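Local coordinates for dimeric protein of unknown function and ferredoxin-like fold (Bacteroides fragilis, PDB 3FMB) that is of unknown function but forms a dimer of ferredoxin-like subunits that belong to the stress-responsive alpha/beta barrel (Dabb) family, at residues S57-G65 against I76-D87; V40-A48 against A100-K108. All coordinates share one frame; numbering follows the deposited sequence. Where two conformers were deposited one is given.

Contact 1 (S57-G65 against I76-D87)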
ATOM      1  N   SER A  57      19.206   2.968  10.380  1.00 29.10           N
ATOM      2  CA  SER A  57      19.771   1.665  10.041  1.00 29.30           C
ATOM      3  C   SER A  57      18.738   0.540  10.069  1.00 28.59           C
ATOM      4  O   SER A  57      18.897  -0.455   9.365  1.00 29.19           O
ATOM      5  CB  SER A  57      20.933   1.330  10.977  1.00 32.40           C
ATOM      6  OG  SER A  57      20.447   1.038  12.271  1.00 33.07           O
ATOM      7  N   VAL A  58      17.672   0.682  10.854  1.00 28.50           N
ATOM      8  CA  VAL A  58      16.644  -0.375  10.909  1.00 28.99           C
ATOM      9  C   VAL A  58      15.801  -0.515   9.622  1.00 28.94           C
ATOM     10  O   VAL A  58      15.064  -1.495   9.490  1.00 28.78           O
ATOM     11  CB  VAL A  58      15.678  -0.275  12.154  1.00 29.36           C
ATOM     12  CG1 VAL A  58      16.437  -0.406  13.455  1.00 32.20           C
ATOM     13  CG2 VAL A  58      14.823   0.980  12.133  1.00 29.77           C
ATOM     14  N   ILE A  59      15.861   0.451   8.698  1.00 26.81           N
ATOM     15  CA  ILE A  59      15.154   0.307   7.414  1.00 26.12           C
ATOM     16  C   ILE A  59      15.826  -0.769   6.578  1.00 26.01           C
ATOM     17  O   ILE A  59      17.014  -0.652   6.255  1.00 24.68           O
ATOM     18  CB  ILE A  59      15.115   1.616   6.561  1.00 26.55           C
ATOM     19  CG1 ILE A  59      14.428   2.761   7.328  1.00 26.21           C
ATOM     20  CG2 ILE A  59      14.394   1.367   5.202  1.00 22.99           C
ATOM     21  CD1 ILE A  59      14.643   4.188   6.652  1.00 23.03           C
ATOM     22  N   ARG A  60      15.080  -1.821   6.244  1.00 25.00           N
ATOM     23  CA  ARG A  60      15.619  -2.928   5.429  1.00 25.59           C
ATOM     24  C   ARG A  60      15.373  -2.659   3.925  1.00 26.92           C
ATOM     25  O   ARG A  60      16.162  -3.014   3.088  1.00 25.98           O
ATOM     26  CB  ARG A  60      14.987  -4.248   5.862  1.00 25.08           C
ATOM     27  CG  ARG A  60      15.184  -4.545   7.344  1.00 27.67           C
ATOM     28  CD  ARG A  60      16.659  -4.864   7.619  1.00 31.73           C
ATOM     29  NE  ARG A  60      16.932  -5.034   9.039  1.00 38.18           N
ATOM     30  CZ  ARG A  60      17.730  -4.247   9.766  1.00 38.66           C
ATOM     31  NH1 ARG A  60      18.396  -3.234   9.223  1.00 46.13           N
ATOM     32  NH2 ARG A  60      17.869  -4.483  11.058  1.00 40.88           N
ATOM     33  N   LYS A  61      14.273  -2.001   3.613  1.00 26.14           N
ATOM     34  CA  LYS A  61      13.950  -1.568   2.267  1.00 28.31           C
ATOM     35  C   LYS A  61      12.948  -0.436   2.406  1.00 27.99           C
ATOM     36  O   LYS A  61      12.110  -0.494   3.294  1.00 26.51           O
ATOM     37  CB  LYS A  61      13.291  -2.708   1.483  1.00 29.38           C
ATOM     38  CG  LYS A  61      13.000  -2.360   0.051  1.00 33.24           C
ATOM     39  CD  LYS A  61      12.537  -3.583  -0.714  1.00 36.41           C
ATOM     40  CE  LYS A  61      12.096  -3.238  -2.118  1.00 40.64           C
ATOM     41  NZ  LYS A  61      12.136  -4.486  -2.939  1.00 44.31           N
ATOM     42  N   ILE A  62      13.064   0.592   1.565  1.00 25.00           N
ATOM     43  CA  ILE A  62      12.069   1.674   1.523  1.00 27.03           C
ATOM     44  C   ILE A  62      12.046   2.270   0.118  1.00 27.49           C
ATOM     45  O   ILE A  62      13.059   2.363  -0.561  1.00 28.12           O
ATOM     46  CB  ILE A  62      12.299   2.790   2.611  1.00 24.77           C
ATOM     47  CG1 ILE A  62      11.054   3.653   2.837  1.00 32.21           C
ATOM     48  CG2 ILE A  62      13.637   3.605   2.299  1.00 28.99           C
ATOM     49  CD1 ILE A  62      10.979   4.307   4.261  1.00 25.70           C
ATOM     50  N   GLU A  63      10.850   2.585  -0.345  1.00 26.93           N
ATOM     51  CA  GLU A  63      10.694   3.327  -1.578  1.00 28.20           C
ATOM     52  C   GLU A  63       9.397   4.109  -1.537  1.00 26.30           C
ATOM     53  O   GLU A  63       8.442   3.707  -0.844  1.00 26.26           O
ATOM     54  CB  GLU A  63      10.689   2.377  -2.771  1.00 29.79           C
ATOM     55  CG  GLU A  63       9.463   1.512  -2.859  1.00 29.57           C
ATOM     56  CD  GLU A  63       9.581   0.368  -3.843  1.00 33.06           C
ATOM     57  OE1 GLU A  63      10.710   0.017  -4.248  1.00 34.59           O
ATOM     58  OE2 GLU A  63       8.534  -0.218  -4.178  1.00 31.92           O
ATOM     59  N   VAL A  64       9.374   5.218  -2.286  1.00 27.73           N
ATOM     60  CA  VAL A  64       8.150   6.009  -2.445  1.00 27.73           C
ATOM     61  C   VAL A  64       7.747   5.981  -3.917  1.00 26.11           C
ATOM     62  O   VAL A  64       8.565   6.287  -4.787  1.00 26.08           O
ATOM     63  CB  VAL A  64       8.331   7.453  -1.936  1.00 28.36           C
ATOM     64  CG1 VAL A  64       7.145   8.336  -2.354  1.00 23.52           C
ATOM     65  CG2 VAL A  64       8.528   7.417  -0.400  1.00 26.73           C
ATOM     66  N   GLY A  65       6.493   5.626  -4.150  1.00 25.44           N
ATOM     67  CA  GLY A  65       5.906   5.594  -5.475  1.00 26.29           C
ATOM     68  C   GLY A  65       4.900   6.713  -5.637  1.00 25.23           C
ATOM     69  O   GLY A  65       4.081   6.960  -4.783  1.00 27.14           O
ATOM     70  N   ILE A  76       0.407   9.059  -3.300  1.00 25.97           N
ATOM     71  CA  ILE A  76       1.701   8.646  -2.818  1.00 24.33           C
ATOM     72  C   ILE A  76       1.614   7.273  -2.133  1.00 23.86           C
ATOM     73  O   ILE A  76       0.714   7.044  -1.289  1.00 26.50           O
ATOM     74  CB  ILE A  76       2.273   9.660  -1.757  1.00 25.22           C
ATOM     75  CG1 ILE A  76       2.418  11.097  -2.323  1.00 25.12           C
ATOM     76  CG2 ILE A  76       3.617   9.097  -1.190  1.00 26.24           C
ATOM     77  CD1 ILE A  76       2.648  12.183  -1.181  1.00 21.75           C
ATOM     78  N   ALA A  77       2.569   6.393  -2.455  1.00 25.01           N
ATOM     79  CA  ALA A  77       2.701   5.104  -1.795  1.00 26.34           C
ATOM     80  C   ALA A  77       4.084   5.054  -1.144  1.00 27.52           C
ATOM     81  O   ALA A  77       5.080   5.449  -1.769  1.00 26.59           O
ATOM     82  CB  ALA A  77       2.580   3.956  -2.796  1.00 25.41           C
ATOM     83  N   LEU A  78       4.134   4.558   0.093  1.00 27.07           N
ATOM     84  CA  LEU A  78       5.379   4.217   0.756  1.00 26.91           C
ATOM     85  C   LEU A  78       5.365   2.709   0.997  1.00 26.90           C
ATOM     86  O   LEU A  78       4.423   2.155   1.587  1.00 26.13           O
ATOM     87  CB  LEU A  78       5.468   4.970   2.073  1.00 28.08           C
ATOM     88  CG  LEU A  78       6.802   4.841   2.834  1.00 28.29           C
ATOM     89  CD1 LEU A  78       7.062   6.204   3.544  1.00 30.50           C
ATOM     90  CD2 LEU A  78       6.716   3.638   3.833  1.00 30.53           C
ATOM     91  N   TYR A  79       6.373   2.047   0.480  1.00 26.05           N
ATOM     92  CA  TYR A  79       6.523   0.624   0.622  1.00 26.53           C
ATOM     93  C   TYR A  79       7.835   0.386   1.343  1.00 27.08           C
ATOM     94  O   TYR A  79       8.871   0.866   0.906  1.00 28.00           O
ATOM     95  CB  TYR A  79       6.517  -0.037  -0.755  1.00 28.32           C
ATOM     96  CG  TYR A  79       6.853  -1.511  -0.707  1.00 27.57           C
ATOM     97  CD1 TYR A  79       5.863  -2.462  -0.415  1.00 30.76           C
ATOM     98  CD2 TYR A  79       8.166  -1.957  -0.884  1.00 33.93           C
ATOM     99  CE1 TYR A  79       6.179  -3.828  -0.333  1.00 33.71           C
ATOM    100  CE2 TYR A  79       8.478  -3.327  -0.798  1.00 35.59           C
ATOM    101  CZ  TYR A  79       7.475  -4.247  -0.518  1.00 34.90           C
ATOM    102  OH  TYR A  79       7.778  -5.583  -0.456  1.00 33.93           O
ATOM    103  N   SER A  80       7.794  -0.390   2.417  1.00 25.90           N
ATOM    104  CA  SER A  80       8.978  -0.584   3.222  1.00 26.11           C
ATOM    105  C   SER A  80       8.963  -1.917   3.956  1.00 24.71           C
ATOM    106  O   SER A  80       7.905  -2.534   4.140  1.00 25.52           O
ATOM    107  CB  SER A  80       9.106   0.589   4.200  1.00 26.27           C
ATOM    108  OG  SER A  80       8.047   0.587   5.115  1.00 25.92           O
ATOM    109  N   GLU A  81      10.156  -2.354   4.354  1.00 25.36           N
ATOM    110  CA  GLU A  81      10.378  -3.606   5.062  1.00 27.10           C
ATOM    111  C   GLU A  81      11.241  -3.366   6.303  1.00 27.38           C
ATOM    112  O   GLU A  81      12.222  -2.618   6.262  1.00 26.99           O
ATOM    113  CB  GLU A  81      11.050  -4.654   4.153  1.00 26.39           C
ATOM    114  CG  GLU A  81      10.133  -5.090   2.978  1.00 26.90           C
ATOM    115  CD  GLU A  81      10.797  -5.977   1.954  1.00 32.57           C
ATOM    116  OE1 GLU A  81      11.934  -6.428   2.182  1.00 31.04           O
ATOM    117  OE2 GLU A  81      10.168  -6.237   0.916  1.00 31.08           O
ATOM    118  N   PHE A  82      10.864  -4.040   7.397  1.00 28.83           N
ATOM    119  CA  PHE A  82      11.567  -3.986   8.695  1.00 27.08           C
ATOM    120  C   PHE A  82      11.569  -5.391   9.300  1.00 28.44           C
ATOM    121  O   PHE A  82      10.807  -6.260   8.881  1.00 28.83           O
ATOM    122  CB  PHE A  82      10.870  -3.021   9.671  1.00 24.05           C
ATOM    123  CG  PHE A  82      10.803  -1.595   9.183  1.00 27.30           C
ATOM    124  CD1 PHE A  82       9.746  -1.160   8.381  1.00 25.27           C
ATOM    125  CD2 PHE A  82      11.786  -0.681   9.556  1.00 27.54           C
ATOM    126  CE1 PHE A  82       9.699   0.190   7.938  1.00 24.59           C
ATOM    127  CE2 PHE A  82      11.766   0.614   9.122  1.00 26.31           C
ATOM    128  CZ  PHE A  82      10.724   1.076   8.321  1.00 25.04           C
ATOM    129  N   ASP A  83      12.391  -5.597  10.315  1.00 29.60           N
ATOM    130  CA  ASP A  83      12.446  -6.896  10.995  1.00 29.15           C
ATOM    131  C   ASP A  83      11.228  -7.169  11.848  1.00 29.43           C
ATOM    132  O   ASP A  83      10.815  -8.321  11.991  1.00 31.15           O
ATOM    133  CB  ASP A  83      13.678  -6.971  11.883  1.00 30.39           C
ATOM    134  CG  ASP A  83      14.957  -7.022  11.096  1.00 32.34           C
ATOM    135  OD1 ASP A  83      14.941  -7.288   9.871  1.00 36.34           O
ATOM    136  OD2 ASP A  83      15.997  -6.789  11.717  1.00 39.57           O
ATOM    137  N   ASN A  84      10.668  -6.118  12.433  1.00 29.53           N
ATOM    138  CA  ASN A  84       9.548  -6.253  13.367  1.00 29.47           C
ATOM    139  C   ASN A  84       8.875  -4.909  13.624  1.00 28.79           C
ATOM    140  O   ASN A  84       9.363  -3.868  13.163  1.00 26.75           O
ATOM    141  CB  ASN A  84      10.069  -6.863  14.680  1.00 31.28           C
ATOM    142  CG  ASN A  84      11.183  -6.055  15.263  1.00 29.39           C
ATOM    143  OD1 ASN A  84      11.015  -4.854  15.528  1.00 26.45           O
ATOM    144  ND2 ASN A  84      12.343  -6.675  15.425  1.00 28.00           N
ATOM    145  N   LEU A  85       7.767  -4.915  14.368  1.00 28.77           N
ATOM    146  CA  LEU A  85       7.024  -3.671  14.614  1.00 27.87           C
ATOM    147  C   LEU A  85       7.750  -2.675  15.516  1.00 28.21           C
ATOM    148  O   LEU A  85       7.477  -1.507  15.451  1.00 27.29           O
ATOM    149  CB  LEU A  85       5.649  -3.936  15.225  1.00 28.30           C
ATOM    150  CG  LEU A  85       4.524  -4.446  14.349  1.00 33.39           C
ATOM    151  CD1 LEU A  85       3.294  -4.547  15.216  1.00 29.27           C
ATOM    152  CD2 LEU A  85       4.305  -3.505  13.096  1.00 27.07           C
ATOM    153  N   ASP A  86       8.647  -3.146  16.378  1.00 26.85           N
ATOM    154  CA  ASP A  86       9.432  -2.246  17.240  1.00 27.08           C
ATOM    155  C   ASP A  86      10.305  -1.373  16.337  1.00 26.21           C
ATOM    156  O   ASP A  86      10.447  -0.158  16.545  1.00 24.77           O
ATOM    157  CB  ASP A  86      10.315  -3.047  18.205  1.00 25.82           C
ATOM    158  CG  ASP A  86       9.565  -3.564  19.443  1.00 34.70           C
ATOM    159  OD1 ASP A  86       8.469  -3.069  19.813  1.00 29.10           O
ATOM    160  OD2 ASP A  86      10.115  -4.476  20.091  1.00 35.40           O
ATOM    161  N   ASP A  87      10.864  -1.995  15.301  1.00 26.70           N
ATOM    162  CA  ASP A  87      11.690  -1.271  14.331  1.00 25.01           C
ATOM    163  C   ASP A  87      10.866  -0.289  13.493  1.00 24.82           C
ATOM    164  O   ASP A  87      11.327   0.806  13.192  1.00 23.59           O
ATOM    165  CB  ASP A  87      12.453  -2.247  13.444  1.00 21.88           C
ATOM    166  CG  ASP A  87      13.640  -2.925  14.164  1.00 30.44           C
ATOM    167  OD1 ASP A  87      13.877  -2.652  15.352  1.00 28.66           O
ATOM    168  OD2 ASP A  87      14.329  -3.731  13.512  1.00 31.66           O
TER
HETATM  169  O   HOH W   1      14.536  -3.670  10.718  1.00 32.85           O
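Strands 61-65 and 76-82 pair antiparallel, their axes 4.5 Å apart at 177°, with hydrogen-bonded pairs Lys61-Glu81, Glu63-Tyr79 and Gly65-Ala77. At Glu81 the pattern breaks into a classic beta bulge: Arg60 N gives Glu81 O its main bond, 3.0 Å, and Lys61 N adds a weak one. The bend of Arg60 at chi2 (-70°) brings its guanidinium to Asp83, which it grips side-on. NE reaches Asp83 OD1 at 3.1 Å and NH2 reaches Asp83 OD2 at 3.0 Å; both oxygens lie near the guanidinium plane yet are met from above the carboxylate plane, the two groups being 52° apart. A water bridges Val58 O, Asp83 N and Asp87 OD2, and Asn84 caps the next helix through a 2.9 Å bond from Asp87 N to Asn84 OD1. On the sheet face bearing Ile62, Val64 and Leu78, Val64 CG1 packs on Ile76 CG2. On the other face Lys61 CE abuts the Tyr79 ring edge at 3.9 Å, while Glu63 OE2 turns to Lys22 and Tyr116 of the second subunit. The chemistry implies a hairpin pinned by charge and water at its bulged end and committed on one face to the dimer.

Contact 2 (V40-A48 against A100-K108)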
ATOM      1  N   VAL A  40       5.170  19.444  -6.022  1.00 27.01           N
ATOM      2  CA  VAL A  40       6.303  19.870  -5.221  1.00 26.33           C
ATOM      3  C   VAL A  40       6.379  19.038  -3.946  1.00 24.12           C
ATOM      4  O   VAL A  40       7.440  18.516  -3.596  1.00 25.34           O
ATOM      5  CB  VAL A  40       6.234  21.395  -4.881  1.00 23.52           C
ATOM      6  CG1 VAL A  40       7.217  21.778  -3.715  1.00 26.40           C
ATOM      7  CG2 VAL A  40       6.471  22.236  -6.170  1.00 23.14           C
ATOM      8  N   VAL A  41       5.248  18.927  -3.271  1.00 23.20           N
ATOM      9  CA  VAL A  41       5.142  18.114  -2.066  1.00 26.12           C
ATOM     10  C   VAL A  41       5.483  16.640  -2.306  1.00 26.27           C
ATOM     11  O   VAL A  41       6.263  16.060  -1.556  1.00 27.26           O
ATOM     12  CB  VAL A  41       3.726  18.241  -1.470  1.00 24.59           C
ATOM     13  CG1 VAL A  41       3.497  17.175  -0.363  1.00 27.87           C
ATOM     14  CG2 VAL A  41       3.521  19.673  -0.918  1.00 27.16           C
HETATM   15  N   MSE A  42       4.891  16.055  -3.356  1.00 27.88           N
HETATM   16  CA  MSE A  42       5.147  14.651  -3.722  1.00 25.90           C
HETATM   17  C   MSE A  42       6.623  14.380  -3.980  1.00 27.72           C
HETATM   18  O   MSE A  42       7.193  13.443  -3.412  1.00 26.40           O
HETATM   19  CB  MSE A  42       4.303  14.274  -4.947  1.00 25.46           C
HETATM   20  CG  MSE A  42       2.794  14.174  -4.629  1.00 25.98           C
HETATM   21 SE   MSE A  42       1.663  14.230  -6.143  0.75 23.77          SE
HETATM   22  CE  MSE A  42       2.170  12.586  -7.049  1.00 29.47           C
ATOM     23  N   ASN A  43       7.244  15.201  -4.821  1.00 28.33           N
ATOM     24  CA  ASN A  43       8.672  15.084  -5.121  1.00 27.62           C
ATOM     25  C   ASN A  43       9.522  15.278  -3.857  1.00 27.86           C
ATOM     26  O   ASN A  43      10.419  14.475  -3.564  1.00 27.28           O
ATOM     27  CB  ASN A  43       9.088  16.070  -6.231  1.00 27.83           C
ATOM     28  CG  ASN A  43       8.621  15.650  -7.631  1.00 30.78           C
ATOM     29  OD1 ASN A  43       8.382  14.491  -7.889  1.00 29.22           O
ATOM     30  ND2 ASN A  43       8.529  16.617  -8.541  1.00 30.07           N
ATOM     31  N   SER A  44       9.236  16.314  -3.085  1.00 27.04           N
ATOM     32  CA  SER A  44      10.028  16.587  -1.891  1.00 28.18           C
ATOM     33  C   SER A  44       9.969  15.430  -0.876  1.00 28.05           C
ATOM     34  O   SER A  44      11.000  15.036  -0.320  1.00 29.11           O
ATOM     35  CB  SER A  44       9.600  17.896  -1.227  1.00 29.24           C
ATOM     36  OG  SER A  44       9.972  18.971  -2.042  1.00 36.85           O
ATOM     37  N   PHE A  45       8.763  14.899  -0.662  1.00 28.23           N
ATOM     38  CA  PHE A  45       8.518  13.755   0.227  1.00 26.60           C
ATOM     39  C   PHE A  45       9.262  12.520  -0.254  1.00 28.75           C
ATOM     40  O   PHE A  45       9.946  11.899   0.515  1.00 26.55           O
ATOM     41  CB  PHE A  45       7.033  13.450   0.295  1.00 28.62           C
ATOM     42  CG  PHE A  45       6.693  12.301   1.204  1.00 27.37           C
ATOM     43  CD1 PHE A  45       6.799  12.447   2.592  1.00 27.00           C
ATOM     44  CD2 PHE A  45       6.306  11.073   0.698  1.00 25.95           C
ATOM     45  CE1 PHE A  45       6.479  11.398   3.442  1.00 26.32           C
ATOM     46  CE2 PHE A  45       5.982  10.011   1.579  1.00 24.26           C
ATOM     47  CZ  PHE A  45       6.087  10.211   2.943  1.00 26.70           C
ATOM     48  N   LYS A  46       9.147  12.203  -1.541  1.00 27.84           N
ATOM     49  CA  LYS A  46       9.853  11.042  -2.122  1.00 28.43           C
ATOM     50  C   LYS A  46      11.356  11.140  -1.866  1.00 28.78           C
ATOM     51  O   LYS A  46      11.961  10.172  -1.402  1.00 29.14           O
ATOM     52  CB  LYS A  46       9.602  10.934  -3.621  1.00 29.19           C
ATOM     53  CG  LYS A  46      10.436   9.880  -4.374  1.00 27.85           C
ATOM     54  CD  LYS A  46       9.869   9.708  -5.780  1.00 31.81           C
ATOM     55  CE  LYS A  46      10.745   8.889  -6.659  1.00 33.29           C
ATOM     56  NZ  LYS A  46      10.712   7.569  -6.161  1.00 33.66           N
ATOM     57  N   GLU A  47      11.940  12.300  -2.171  0.50 27.60           N
ATOM     58  CA  GLU A  47      13.370  12.539  -1.951  0.50 29.33           C
ATOM     59  C   GLU A  47      13.765  12.377  -0.484  0.50 26.95           C
ATOM     60  O   GLU A  47      14.806  11.793  -0.190  0.50 26.71           O
ATOM     61  CB  GLU A  47      13.759  13.944  -2.426  0.50 29.12           C
ATOM     62  CG  GLU A  47      15.254  14.231  -2.409  0.50 28.08           C
ATOM     63  CD  GLU A  47      15.570  15.712  -2.608  0.50 34.09           C
ATOM     64  OE1 GLU A  47      16.341  16.032  -3.536  0.50 44.44           O
ATOM     65  OE2 GLU A  47      15.046  16.559  -1.836  0.50 44.24           O
ATOM     66  N   ALA A  48      12.943  12.912   0.418  1.00 27.72           N
ATOM     67  CA  ALA A  48      13.238  12.906   1.859  1.00 29.55           C
ATOM     68  C   ALA A  48      13.175  11.489   2.430  1.00 27.53           C
ATOM     69  O   ALA A  48      14.058  11.097   3.203  1.00 25.96           O
ATOM     70  CB  ALA A  48      12.276  13.854   2.618  1.00 27.51           C
ATOM     71  N   ALA A 100      10.593  14.332   7.328  1.00 28.60           N
ATOM     72  CA  ALA A 100      10.088  13.893   6.013  1.00 28.52           C
ATOM     73  C   ALA A 100       8.554  13.938   5.994  1.00 29.14           C
ATOM     74  O   ALA A 100       7.929  14.464   5.053  1.00 28.64           O
ATOM     75  CB  ALA A 100      10.584  12.481   5.686  1.00 25.29           C
ATOM     76  N   GLY A 101       7.953  13.400   7.047  1.00 28.88           N
ATOM     77  CA  GLY A 101       6.496  13.369   7.201  1.00 28.65           C
ATOM     78  C   GLY A 101       5.869  14.760   7.229  1.00 30.57           C
ATOM     79  O   GLY A 101       4.786  14.972   6.661  1.00 27.31           O
ATOM     80  N   LYS A 102       6.564  15.707   7.854  1.00 29.19           N
ATOM     81  CA  LYS A 102       6.060  17.086   7.941  1.00 29.80           C
ATOM     82  C   LYS A 102       5.914  17.744   6.585  1.00 28.20           C
ATOM     83  O   LYS A 102       5.105  18.675   6.425  1.00 28.17           O
ATOM     84  CB  LYS A 102       6.933  17.967   8.856  1.00 32.87           C
ATOM     85  CG  LYS A 102       6.573  17.795  10.285  1.00 39.71           C
ATOM     86  CD  LYS A 102       7.351  18.716  11.211  1.00 40.07           C
ATOM     87  CE  LYS A 102       7.213  18.240  12.692  1.00 42.26           C
ATOM     88  NZ  LYS A 102       8.283  18.792  13.589  1.00 39.02           N
ATOM     89  N   ILE A 103       6.678  17.271   5.604  1.00 28.55           N
ATOM     90  CA  ILE A 103       6.557  17.779   4.215  1.00 26.82           C
ATOM     91  C   ILE A 103       5.076  17.705   3.731  1.00 27.93           C
ATOM     92  O   ILE A 103       4.606  18.579   2.995  1.00 29.35           O
ATOM     93  CB  ILE A 103       7.525  17.055   3.270  1.00 25.04           C
ATOM     94  CG1 ILE A 103       8.989  17.401   3.599  1.00 24.53           C
ATOM     95  CG2 ILE A 103       7.272  17.402   1.755  1.00 25.88           C
ATOM     96  CD1 ILE A 103       9.966  16.456   2.935  1.00 26.53           C
ATOM     97  N   LEU A 104       4.374  16.655   4.166  1.00 25.86           N
ATOM     98  CA  LEU A 104       2.984  16.421   3.807  1.00 27.63           C
ATOM     99  C   LEU A 104       1.951  17.138   4.675  1.00 27.89           C
ATOM    100  O   LEU A 104       0.758  17.173   4.316  1.00 25.23           O
ATOM    101  CB  LEU A 104       2.697  14.924   3.851  1.00 29.10           C
ATOM    102  CG  LEU A 104       3.539  13.970   3.001  1.00 31.10           C
ATOM    103  CD1 LEU A 104       3.040  12.498   3.147  1.00 28.72           C
ATOM    104  CD2 LEU A 104       3.587  14.415   1.531  1.00 26.66           C
ATOM    105  N   ALA A 105       2.374  17.727   5.803  1.00 27.35           N
ATOM    106  CA  ALA A 105       1.414  18.150   6.815  1.00 28.71           C
ATOM    107  C   ALA A 105       0.391  19.163   6.301  1.00 27.92           C
ATOM    108  O   ALA A 105      -0.807  19.081   6.612  1.00 30.42           O
ATOM    109  CB  ALA A 105       2.146  18.725   8.060  1.00 29.21           C
ATOM    110  N   GLU A 106       0.851  20.146   5.555  1.00 26.25           N
ATOM    111  CA  GLU A 106      -0.035  21.211   5.106  1.00 29.24           C
ATOM    112  C   GLU A 106      -1.072  20.758   4.082  1.00 30.46           C
ATOM    113  O   GLU A 106      -2.134  21.379   3.980  1.00 29.40           O
ATOM    114  CB  GLU A 106       0.765  22.373   4.505  1.00 30.52           C
ATOM    115  CG  GLU A 106       1.194  23.387   5.499  1.00 43.67           C
ATOM    116  CD  GLU A 106       0.007  24.082   6.190  1.00 48.84           C
ATOM    117  OE1 GLU A 106      -0.787  24.802   5.517  1.00 54.05           O
ATOM    118  OE2 GLU A 106      -0.116  23.872   7.415  1.00 65.86           O
ATOM    119  N   THR A 107      -0.744  19.728   3.301  1.00 28.89           N
ATOM    120  CA  THR A 107      -1.591  19.315   2.166  1.00 26.88           C
ATOM    121  C   THR A 107      -2.307  17.973   2.306  1.00 28.59           C
ATOM    122  O   THR A 107      -3.219  17.682   1.532  1.00 25.97           O
ATOM    123  CB  THR A 107      -0.805  19.353   0.847  1.00 27.34           C
ATOM    124  OG1 THR A 107       0.323  18.476   0.918  1.00 25.81           O
ATOM    125  CG2 THR A 107      -0.318  20.791   0.535  1.00 26.33           C
ATOM    126  N   LYS A 108      -1.901  17.161   3.288  1.00 26.54           N
ATOM    127  CA  LYS A 108      -2.447  15.811   3.476  1.00 29.36           C
ATOM    128  C   LYS A 108      -3.945  15.846   3.804  1.00 28.97           C
ATOM    129  O   LYS A 108      -4.413  16.695   4.590  1.00 25.12           O
ATOM    130  CB  LYS A 108      -1.677  15.089   4.612  1.00 29.65           C
ATOM    131  CG  LYS A 108      -2.202  13.699   4.959  1.00 34.66           C
ATOM    132  CD  LYS A 108      -1.317  12.935   6.018  1.00 39.55           C
ATOM    133  CE  LYS A 108      -1.255  13.673   7.373  1.00 51.27           C
ATOM    134  NZ  LYS A 108      -0.922  12.687   8.491  1.00 56.32           N
TER
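Leu104 and Phe45 meet at about a right angle, and a CH-pi contact leads the packing: Leu104 CD1 sits over one face of the Phe45 ring, 3.7 Å from its centroid and 15° off the normal. The ring is carried there by a chi1 of -179°, which sets CG opposite the backbone N. Its edge faces the backbone of segment 100-108, with Ala100 O lying in the ring plane 3.4 Å from Phe45 CD1. The remaining contacts are aliphatic. The second branch of Leu104 goes to Val41, where CD2 presses on Val41 CG1 at 3.3 Å, tighter than usual for two carbons. Ile103 divides its ends along helix 35-50: CG2 lies against Val41 O and Ser44 CB, whereas CD1 reaches Ala48 CB at 3.5 Å. Ala48 CB also touches Ala100 CB at 3.8 Å, and these small side chains let the backbones come close. Polar groups contribute little, for no hydrogen bond joins the segments; Thr107 OG1 merely borders the methyls of Val41. Such packing of helix 35-50 against segment 100-108, over one face of an antiparallel four-stranded sheet, is characteristic of the ferredoxin-like alpha/beta fold.

Overall arrangement
Contact 2 brings together segments 40-48 and 100-108, distant in sequence, and contact 1 falls between them along the chain, so the hairpin is built within the span that contact 2 brings together. Their centres are about 17 Å apart, on opposite sides of the chain's centre, yet they touch. Ile76 packs against Met42, Phe45 and Leu104, and Lys46 NZ probably bonds to Val64 O. Helix 35-50 is followed, after a loop, by strand 61-66, an outer strand of the four-stranded antiparallel sheet ordered 61-66, 76-82, 21-29, 108-117. One sheet face thus receives the helices, while the other, at contact 1, meets the second subunit; contact 2 lies wholly within one subunit.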